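Local coordinates for protein UL37 (Suid herpesvirus 1, PDB 4K70) that is an inner tegument protein that probably helps control viral trafficking, represented here by its N-terminal half, and binds calcium ions, at residues L358-R369 against Y409-G417; R287-L295 against H306-Q317. One frame throughout, in Å; residues are numbered along the deposited sequence.

Contact 1: L358-R369 against Y409-G417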
loop_
_atom_site.group_PDB
_atom_site.type_symbol
_atom_site.label_atom_id
_atom_site.label_comp_id
_atom_site.label_asym_id
_atom_site.label_seq_id
_atom_site.Cartn_x
_atom_site.Cartn_y
_atom_site.Cartn_z
ATOM N N LEU A 358 -4.995 28.218 -2.387
ATOM C CA LEU A 358 -6.376 28.122 -2.861
ATOM C C LEU A 358 -7.259 29.215 -2.239
ATOM O O LEU A 358 -8.277 29.610 -2.810
ATOM C CB LEU A 358 -6.970 26.734 -2.601
ATOM C CG LEU A 358 -6.413 25.615 -3.488
ATOM C CD1 LEU A 358 -7.125 24.278 -3.212
ATOM C CD2 LEU A 358 -6.510 26.004 -4.944
ATOM N N ASP A 359 -6.860 29.709 -1.075
ATOM C CA ASP A 359 -7.597 30.801 -0.455
ATOM C C ASP A 359 -7.485 32.090 -1.279
ATOM O O ASP A 359 -8.162 33.063 -0.993
ATOM C CB ASP A 359 -7.141 31.038 0.991
ATOM C CG ASP A 359 -7.822 30.093 1.992
ATOM O OD1 ASP A 359 -8.853 29.464 1.640
ATOM O OD2 ASP A 359 -7.329 29.990 3.143
ATOM N N ARG A 360 -6.637 32.096 -2.304
ATOM C CA ARG A 360 -6.472 33.292 -3.129
ATOM C C ARG A 360 -7.088 33.155 -4.500
ATOM O O ARG A 360 -7.158 34.130 -5.249
ATOM C CB ARG A 360 -5.004 33.670 -3.256
ATOM C CG ARG A 360 -4.447 34.125 -1.954
ATOM C CD ARG A 360 -2.988 34.485 -2.034
ATOM N NE ARG A 360 -2.542 34.883 -0.703
ATOM C CZ ARG A 360 -2.308 36.137 -0.341
ATOM N NH1 ARG A 360 -2.437 37.116 -1.232
ATOM N NH2 ARG A 360 -1.925 36.404 0.906
ATOM N N ALA A 361 -7.538 31.949 -4.823
ATOM C CA ALA A 361 -8.195 31.684 -6.099
ATOM C C ALA A 361 -9.499 32.477 -6.190
ATOM O O ALA A 361 -10.098 32.788 -5.161
ATOM C CB ALA A 361 -8.461 30.180 -6.242
ATOM N N PRO A 362 -9.965 32.787 -7.415
ATOM C CA PRO A 362 -9.420 32.403 -8.722
ATOM C C PRO A 362 -8.191 33.185 -9.185
ATOM O O PRO A 362 -7.475 32.676 -10.038
ATOM C CB PRO A 362 -10.586 32.692 -9.678
ATOM C CG PRO A 362 -11.340 33.794 -9.011
ATOM C CD PRO A 362 -11.280 33.448 -7.550
ATOM N N ARG A 363 -7.938 34.380 -8.657
ATOM C CA ARG A 363 -6.866 35.196 -9.226
ATOM C C ARG A 363 -5.499 34.833 -8.658
ATOM O O ARG A 363 -5.036 35.400 -7.668
ATOM C CB ARG A 363 -7.150 36.692 -9.103
ATOM C CG ARG A 363 -8.454 37.120 -9.767
ATOM C CD ARG A 363 -8.719 38.620 -9.600
ATOM N NE ARG A 363 -7.742 39.410 -10.328
ATOM C CZ ARG A 363 -7.911 39.810 -11.581
ATOM N NH1 ARG A 363 -9.032 39.508 -12.219
ATOM N NH2 ARG A 363 -6.974 40.529 -12.180
ATOM N N LEU A 364 -4.865 33.869 -9.317
ATOM C CA LEU A 364 -3.535 33.414 -8.953
ATOM C C LEU A 364 -2.530 33.880 -9.989
ATOM O O LEU A 364 -2.851 33.957 -11.164
ATOM C CB LEU A 364 -3.517 31.891 -8.911
ATOM C CG LEU A 364 -4.395 31.247 -7.837
ATOM C CD1 LEU A 364 -4.187 29.735 -7.848
ATOM C CD2 LEU A 364 -4.079 31.835 -6.471
ATOM N N THR A 365 -1.318 34.197 -9.552
ATOM C CA THR A 365 -0.218 34.407 -10.480
ATOM C C THR A 365 0.368 33.053 -10.883
ATOM O O THR A 365 0.157 32.034 -10.201
ATOM C CB THR A 365 0.921 35.183 -9.833
ATOM O OG1 THR A 365 1.528 34.365 -8.819
ATOM C CG2 THR A 365 0.420 36.497 -9.240
ATOM N N ASP A 366 1.137 33.043 -11.966
ATOM C CA ASP A 366 1.740 31.791 -12.433
ATOM C C ASP A 366 2.641 31.156 -11.366
ATOM O O ASP A 366 2.660 29.930 -11.203
ATOM C CB ASP A 366 2.524 31.997 -13.728
ATOM C CG ASP A 366 1.622 32.243 -14.921
ATOM O OD1 ASP A 366 0.466 31.768 -14.916
ATOM O OD2 ASP A 366 2.076 32.907 -15.871
ATOM N N ALA A 367 3.386 31.985 -10.639
ATOM C CA ALA A 367 4.268 31.459 -9.603
ATOM C C ALA A 367 3.459 30.830 -8.461
ATOM O O ALA A 367 3.859 29.823 -7.882
ATOM C CB ALA A 367 5.191 32.553 -9.078
ATOM N N GLN A 368 2.317 31.433 -8.148
ATOM C CA GLN A 368 1.427 30.900 -7.123
ATOM C C GLN A 368 0.799 29.592 -7.575
ATOM O O GLN A 368 0.582 28.683 -6.774
ATOM C CB GLN A 368 0.340 31.918 -6.791
ATOM C CG GLN A 368 0.836 33.083 -5.921
ATOM C CD GLN A 368 -0.167 34.208 -5.852
ATOM O OE1 GLN A 368 -1.199 34.170 -6.526
ATOM N NE2 GLN A 368 0.125 35.227 -5.035
ATOM N N ARG A 369 0.496 29.510 -8.864
ATOM C CA ARG A 369 -0.030 28.286 -9.459
ATOM C C ARG A 369 0.929 27.117 -9.283
ATOM O O ARG A 369 0.498 26.010 -8.979
ATOM C CB ARG A 369 -0.301 28.492 -10.946
ATOM C CG ARG A 369 -1.581 29.259 -11.236
ATOM C CD ARG A 369 -1.704 29.571 -12.730
ATOM N NE ARG A 369 -3.029 30.101 -13.025
ATOM C CZ ARG A 369 -3.290 31.377 -13.273
ATOM N NH1 ARG A 369 -2.301 32.263 -13.330
ATOM N NH2 ARG A 369 -4.538 31.754 -13.518
ATOM N N TYR A 409 -11.561 19.822 -6.200
ATOM C CA TYR A 409 -10.740 20.686 -7.039
ATOM C C TYR A 409 -11.343 21.102 -8.356
ATOM O O TYR A 409 -10.747 21.914 -9.075
ATOM C CB TYR A 409 -9.377 20.033 -7.289
ATOM C CG TYR A 409 -8.693 19.666 -6.011
ATOM C CD1 TYR A 409 -8.287 20.648 -5.123
ATOM C CD2 TYR A 409 -8.461 18.336 -5.680
ATOM C CE1 TYR A 409 -7.661 20.327 -3.948
ATOM C CE2 TYR A 409 -7.834 17.996 -4.492
ATOM C CZ TYR A 409 -7.442 18.993 -3.633
ATOM O OH TYR A 409 -6.816 18.678 -2.462
ATOM N N GLY A 410 -12.510 20.557 -8.682
ATOM C CA GLY A 410 -13.130 20.836 -9.970
ATOM C C GLY A 410 -13.287 22.319 -10.238
ATOM O O GLY A 410 -13.217 22.773 -11.379
ATOM N N ASP A 411 -13.462 23.083 -9.168
ATOM C CA ASP A 411 -13.753 24.500 -9.281
ATOM C C ASP A 411 -12.505 25.381 -9.264
ATOM O O ASP A 411 -12.579 26.561 -9.596
ATOM C CB ASP A 411 -14.728 24.928 -8.173
ATOM C CG ASP A 411 -16.158 24.468 -8.442
ATOM O OD1 ASP A 411 -16.505 24.254 -9.627
ATOM O OD2 ASP A 411 -16.935 24.319 -7.473
ATOM N N VAL A 412 -11.363 24.823 -8.874
ATOM C CA VAL A 412 -10.116 25.592 -8.874
ATOM C C VAL A 412 -9.093 25.120 -9.905
ATOM O O VAL A 412 -7.974 25.635 -9.942
ATOM C CB VAL A 412 -9.424 25.605 -7.483
ATOM C CG1 VAL A 412 -10.196 26.488 -6.496
ATOM C CG2 VAL A 412 -9.245 24.183 -6.949
ATOM N N THR A 413 -9.445 24.142 -10.734
ATOM C CA THR A 413 -8.442 23.631 -11.659
ATOM C C THR A 413 -8.103 24.693 -12.700
ATOM O O THR A 413 -6.933 24.923 -12.980
ATOM C CB THR A 413 -8.809 22.253 -12.311
ATOM O OG1 THR A 413 -10.060 22.348 -12.996
ATOM C CG2 THR A 413 -8.906 21.165 -11.256
ATOM N N ALA A 414 -9.117 25.360 -13.244
ATOM C CA ALA A 414 -8.866 26.466 -14.185
ATOM C C ALA A 414 -7.957 27.511 -13.548
ATOM O O ALA A 414 -6.980 27.928 -14.155
ATOM C CB ALA A 414 -10.177 27.103 -14.655
ATOM N N ALA A 415 -8.258 27.900 -12.308
ATOM C CA ALA A 415 -7.475 28.925 -11.618
ATOM C C ALA A 415 -6.034 28.497 -11.390
ATOM O O ALA A 415 -5.125 29.324 -11.363
ATOM C CB ALA A 415 -8.134 29.301 -10.288
ATOM N N LEU A 416 -5.837 27.195 -11.221
ATOM C CA LEU A 416 -4.512 26.620 -11.044
ATOM C C LEU A 416 -3.757 26.485 -12.384
ATOM O O LEU A 416 -2.583 26.105 -12.412
ATOM C CB LEU A 416 -4.640 25.254 -10.357
ATOM C CG LEU A 416 -4.974 25.293 -8.867
ATOM C CD1 LEU A 416 -5.134 23.885 -8.323
ATOM C CD2 LEU A 416 -3.883 26.034 -8.098
ATOM N N GLY A 417 -4.425 26.815 -13.488
ATOM C CA GLY A 417 -3.791 26.765 -14.803
ATOM C C GLY A 417 -3.726 25.373 -15.413
ATOM O O GLY A 417 -2.929 25.112 -16.318
#
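The backbones of Pro-362 and Ala-415 run close, CA to CA 4.9 Å, where the loop linking helix 347-358 to helix 366-385 meets the loop that follows helix 405-409. A type I turn shapes each side, Leu-358 to Ala-361 and Ala-414 to Gly-417, and a cis peptide precedes Pro-362. Ala-415 points its methyl into the other loop, its CB 3.4 Å from Pro-362 O and 4.2 Å from Ala-361 CB. Leu-358 divides its branches: CD1 comes to the edge of the Tyr-409 ring, while CD2 packs 3.8 Å from Val-412 CG2, the two side chains crossing at about a right angle. Leu-364 and Leu-416 lie side by side and point the same way, with Leu-364 CD1 3.7 Å from Leu-416 CD2. Arg-369, extended from CG to NE, runs past Leu-416 O and brings NE 2.8 Å from Ala-415 O; at 120° this hydrogen bond is weak. Its NH1 makes a salt bridge, weak as a hydrogen bond, with Asp-366 OD1. Methyl packing thus carries most of the joint; the weak NE bond and the Asp-366 salt bridge help to set where the arginine lies against the carbonyl of Ala-415.

Contact 2: R287-L295 against H306-Q317. With NA (sodium ion), chain J.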
loop_
_atom_site.group_PDB
_atom_site.type_symbol
_atom_site.label_atom_id
_atom_site.label_comp_id
_atom_site.label_asym_id
_atom_site.label_seq_id
_atom_site.Cartn_x
_atom_site.Cartn_y
_atom_site.Cartn_z
ATOM N N ARG A 287 11.189 35.108 15.405
ATOM C CA ARG A 287 10.641 34.257 14.368
ATOM C C ARG A 287 11.446 34.447 13.096
ATOM O O ARG A 287 12.115 35.474 12.914
ATOM C CB ARG A 287 9.177 34.588 14.112
ATOM C CG ARG A 287 8.992 35.850 13.305
ATOM C CD ARG A 287 7.534 36.070 12.939
ATOM N NE ARG A 287 7.385 37.385 12.327
ATOM C CZ ARG A 287 7.360 37.614 11.019
ATOM N NH1 ARG A 287 7.429 36.612 10.156
ATOM N NH2 ARG A 287 7.246 38.857 10.575
ATOM N N LEU A 288 11.400 33.440 12.228
ATOM C CA LEU A 288 12.052 33.528 10.935
ATOM C C LEU A 288 11.368 34.600 10.091
ATOM O O LEU A 288 10.137 34.701 10.088
ATOM C CB LEU A 288 11.981 32.183 10.222
ATOM C CG LEU A 288 12.769 31.034 10.855
ATOM C CD1 LEU A 288 12.502 29.743 10.104
ATOM C CD2 LEU A 288 14.261 31.349 10.870
ATOM N N ARG A 289 12.170 35.405 9.401
ATOM C CA ARG A 289 11.671 36.355 8.417
ATOM C C ARG A 289 10.804 35.632 7.376
ATOM O O ARG A 289 11.086 34.478 7.011
ATOM C CB ARG A 289 12.849 37.050 7.717
ATOM C CG ARG A 289 13.770 37.835 8.654
ATOM C CD ARG A 289 15.063 38.219 7.964
ATOM N NE ARG A 289 14.811 38.853 6.672
ATOM C CZ ARG A 289 15.756 39.159 5.792
ATOM N NH1 ARG A 289 17.026 38.902 6.072
ATOM N NH2 ARG A 289 15.436 39.728 4.639
ATOM N N THR A 290 9.740 36.297 6.922
ATOM C CA THR A 290 8.922 35.774 5.836
ATOM C C THR A 290 8.853 36.779 4.687
ATOM O O THR A 290 7.953 36.710 3.853
ATOM C CB THR A 290 7.496 35.358 6.286
ATOM O OG1 THR A 290 6.834 36.461 6.915
ATOM C CG2 THR A 290 7.535 34.155 7.266
ATOM N N ASP A 291 9.822 37.695 4.639
ATOM C CA ASP A 291 9.927 38.648 3.537
ATOM C C ASP A 291 10.775 38.058 2.416
ATOM O O ASP A 291 11.493 37.079 2.627
ATOM C CB ASP A 291 10.517 39.989 4.004
ATOM C CG ASP A 291 11.964 39.873 4.439
ATOM O OD1 ASP A 291 12.213 39.488 5.596
ATOM O OD2 ASP A 291 12.857 40.172 3.626
ATOM N N GLN A 292 10.690 38.654 1.230
ATOM C CA GLN A 292 11.329 38.098 0.034
ATOM C C GLN A 292 12.838 37.934 0.205
ATOM O O GLN A 292 13.446 37.089 -0.444
ATOM C CB GLN A 292 11.029 38.970 -1.200
ATOM C CG GLN A 292 11.511 38.393 -2.536
ATOM C CD GLN A 292 10.565 37.331 -3.129
ATOM O OE1 GLN A 292 9.354 37.340 -2.876
ATOM N NE2 GLN A 292 11.123 36.419 -3.932
ATOM N N GLY A 293 13.431 38.737 1.083
ATOM C CA GLY A 293 14.862 38.686 1.334
ATOM C C GLY A 293 15.345 37.433 2.046
ATOM O O GLY A 293 16.532 37.111 2.012
ATOM N N VAL A 294 14.429 36.721 2.696
ATOM C CA VAL A 294 14.794 35.497 3.395
ATOM C C VAL A 294 15.132 34.383 2.404
ATOM O O VAL A 294 15.805 33.422 2.757
ATOM C CB VAL A 294 13.679 35.021 4.362
ATOM C CG1 VAL A 294 12.510 34.426 3.598
ATOM C CG2 VAL A 294 14.230 33.999 5.352
ATOM N N LEU A 295 14.671 34.512 1.163
ATOM C CA LEU A 295 14.882 33.452 0.169
ATOM C C LEU A 295 16.364 33.177 -0.109
ATOM O O LEU A 295 16.774 32.021 -0.260
ATOM C CB LEU A 295 14.130 33.755 -1.128
ATOM C CG LEU A 295 12.786 33.026 -1.287
ATOM C CD1 LEU A 295 12.380 32.334 0.003
ATOM C CD2 LEU A 295 11.701 33.970 -1.735
ATOM N N HIS A 306 10.731 26.125 4.523
ATOM C CA HIS A 306 10.402 27.258 5.389
ATOM C C HIS A 306 8.958 27.597 5.035
ATOM O O HIS A 306 8.692 28.496 4.249
ATOM C CB HIS A 306 11.348 28.424 5.082
ATOM C CG HIS A 306 11.089 29.663 5.888
ATOM N ND1 HIS A 306 10.169 29.715 6.904
ATOM C CD2 HIS A 306 11.645 30.900 5.812
ATOM C CE1 HIS A 306 10.161 30.933 7.427
ATOM N NE2 HIS A 306 11.048 31.667 6.787
ATOM N N VAL A 307 8.020 26.825 5.573
ATOM C CA VAL A 307 6.650 26.859 5.068
ATOM C C VAL A 307 5.934 28.175 5.414
ATOM O O VAL A 307 5.068 28.634 4.668
ATOM C CB VAL A 307 5.848 25.620 5.539
ATOM C CG1 VAL A 307 5.454 25.753 7.012
ATOM C CG2 VAL A 307 4.623 25.381 4.642
ATOM N N ALA A 308 6.314 28.797 6.524
ATOM C CA ALA A 308 5.720 30.077 6.891
ATOM C C ALA A 308 6.030 31.153 5.841
ATOM O O ALA A 308 5.164 31.953 5.497
ATOM C CB ALA A 308 6.174 30.517 8.280
ATOM N N ALA A 309 7.255 31.164 5.322
ATOM C CA ALA A 309 7.612 32.097 4.257
ATOM C C ALA A 309 6.853 31.784 2.970
ATOM O O ALA A 309 6.331 32.677 2.305
ATOM C CB ALA A 309 9.115 32.067 3.997
ATOM N N ALA A 310 6.808 30.508 2.621
ATOM C CA ALA A 310 6.184 30.078 1.381
ATOM C C ALA A 310 4.693 30.384 1.404
ATOM O O ALA A 310 4.100 30.672 0.366
ATOM C CB ALA A 310 6.433 28.587 1.150
ATOM N N ALA A 311 4.103 30.352 2.595
ATOM C CA ALA A 311 2.682 30.657 2.762
ATOM C C ALA A 311 2.366 32.169 2.876
ATOM O O ALA A 311 1.220 32.567 2.772
ATOM C CB ALA A 311 2.108 29.898 3.974
ATOM N N ASP A 312 3.379 33.003 3.078
ATOM C CA ASP A 312 3.151 34.430 3.249
ATOM C C ASP A 312 3.113 35.125 1.887
ATOM O O ASP A 312 4.014 35.882 1.540
ATOM C CB ASP A 312 4.249 35.040 4.111
ATOM C CG ASP A 312 3.846 36.391 4.695
ATOM O OD1 ASP A 312 2.758 36.893 4.347
ATOM O OD2 ASP A 312 4.622 36.955 5.488
ATOM N N LEU A 313 2.049 34.872 1.135
ATOM C CA LEU A 313 2.017 35.169 -0.289
ATOM C C LEU A 313 1.964 36.664 -0.594
ATOM O O LEU A 313 2.286 37.100 -1.712
ATOM C CB LEU A 313 0.838 34.449 -0.938
ATOM C CG LEU A 313 0.939 32.917 -0.901
ATOM C CD1 LEU A 313 -0.328 32.286 -1.437
ATOM C CD2 LEU A 313 2.135 32.458 -1.702
ATOM N N ASP A 314 1.558 37.453 0.393
ATOM C CA ASP A 314 1.505 38.896 0.191
ATOM C C ASP A 314 2.896 39.492 0.141
ATOM O O ASP A 314 3.103 40.540 -0.452
ATOM C CB ASP A 314 0.680 39.569 1.294
ATOM C CG ASP A 314 -0.796 39.296 1.150
ATOM O OD1 ASP A 314 -1.265 39.231 -0.006
ATOM O OD2 ASP A 314 -1.485 39.138 2.182
ATOM N N HIS A 315 3.850 38.824 0.775
ATOM C CA HIS A 315 5.178 39.399 0.961
ATOM C C HIS A 315 6.225 38.686 0.123
ATOM O O HIS A 315 7.162 39.309 -0.379
ATOM C CB HIS A 315 5.596 39.325 2.436
ATOM C CG HIS A 315 4.830 40.250 3.324
ATOM N ND1 HIS A 315 3.598 39.928 3.847
ATOM C CD2 HIS A 315 5.117 41.498 3.770
ATOM C CE1 HIS A 315 3.155 40.935 4.582
ATOM N NE2 HIS A 315 4.058 41.901 4.551
ATOM N N THR A 316 6.040 37.380 -0.042
ATOM C CA THR A 316 7.081 36.509 -0.570
ATOM C C THR A 316 6.534 35.514 -1.578
ATOM O O THR A 316 5.486 34.905 -1.362
ATOM C CB THR A 316 7.743 35.749 0.596
ATOM O OG1 THR A 316 8.509 36.679 1.370
ATOM C CG2 THR A 316 8.641 34.618 0.104
ATOM N N GLN A 317 7.256 35.359 -2.676
ATOM C CA GLN A 317 6.934 34.355 -3.679
ATOM C C GLN A 317 8.077 33.337 -3.777
ATOM O O GLN A 317 9.136 33.631 -4.329
ATOM C CB GLN A 317 6.688 35.015 -5.040
ATOM C CG GLN A 317 6.246 34.036 -6.111
ATOM C CD GLN A 317 5.032 33.235 -5.684
ATOM O OE1 GLN A 317 3.929 33.783 -5.543
ATOM N NE2 GLN A 317 5.231 31.936 -5.431
HETATM NA NA NA J . 7.794 39.795 -2.797
HETATM O O HOH W 1 8.780 40.859 0.927
#
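His-306, at the N-cap position of helix 307-311, sends NE2 to Arg-289 O at 2.8 Å; the acceptor lies in the ring plane and the hydrogen bond is fairly straight, 160°. Thr-290 OG1 donates to the anti lone pair of Asp-312 OD2 at 2.7 Å and accepts from Arg-287 NH1; Arg-258 also hydrogen-bonds to this hydroxyl. The other carboxylate oxygen, Asp-312 OD1, is met by His-315 ND1 from above the carboxylate plane. Gln-292 has CG anti to the backbone N (chi1 -173°) and bends at chi2, which folds its amide back to Gln-317: Gln-292 OE1 accepts from Gln-317 N at 2.9 Å, and NE2 returns a weak bond to Gln-317 O.

Gln-292 OE1 also binds the sodium ion at 2.9 Å, and His-315 O supplies a second ligand at 2.5 Å. A water bridges Gln-292 N and His-315 O beside it.

Apolar contacts fill in the rest. Leu-288 CD1 makes a CH-pi contact with one face of the His-306 ring, 4.0 Å from its centroid, while Ala-309 CB, from the histidine's own segment, lies above the opposite face, offset toward the rim. The methyl CG2 of Thr-290 rests on the backbone of Ala-308 and Ala-309. Leu-295 CD2 and Thr-316 CG2 meet tip to tip, 3.6 Å apart.

Within 287-295, Arg-289 grips Asp-291 side-on through NE and NH2, and Asp-291 OD2 closes an Asx turn with Gly-293 N.

Around this joint, Leu-288 and Thr-290 touch helix 260-271, Val-307 and Ala-310 pack on helix 347-358, and Gln-317 reaches helix 366-385, so the joint lies among these three helices, with loops also alongside.

How the contacts relate
From the N terminus, contact 2 comes first: after helix 260-271 the chain passes through 287-295, then a ten-residue link without helix or strand, and 306-317 closes this short loop. Contact 1 opens later, at the end of helix 347-358, and after 39 mostly helical residues the chain returns at 409-417 to close it. The two loops follow in series, neither nested nor crossing, with centres 20 Å apart. They nonetheless touch: Arg-360 NH1 makes a salt bridge to Asp-314 OD1 at 2.7 Å, and Gln-317 packs on Ala-367 and Gln-368. Residues 358-369 thus join the loop after helix 405-409 to the segment following helix 307-311.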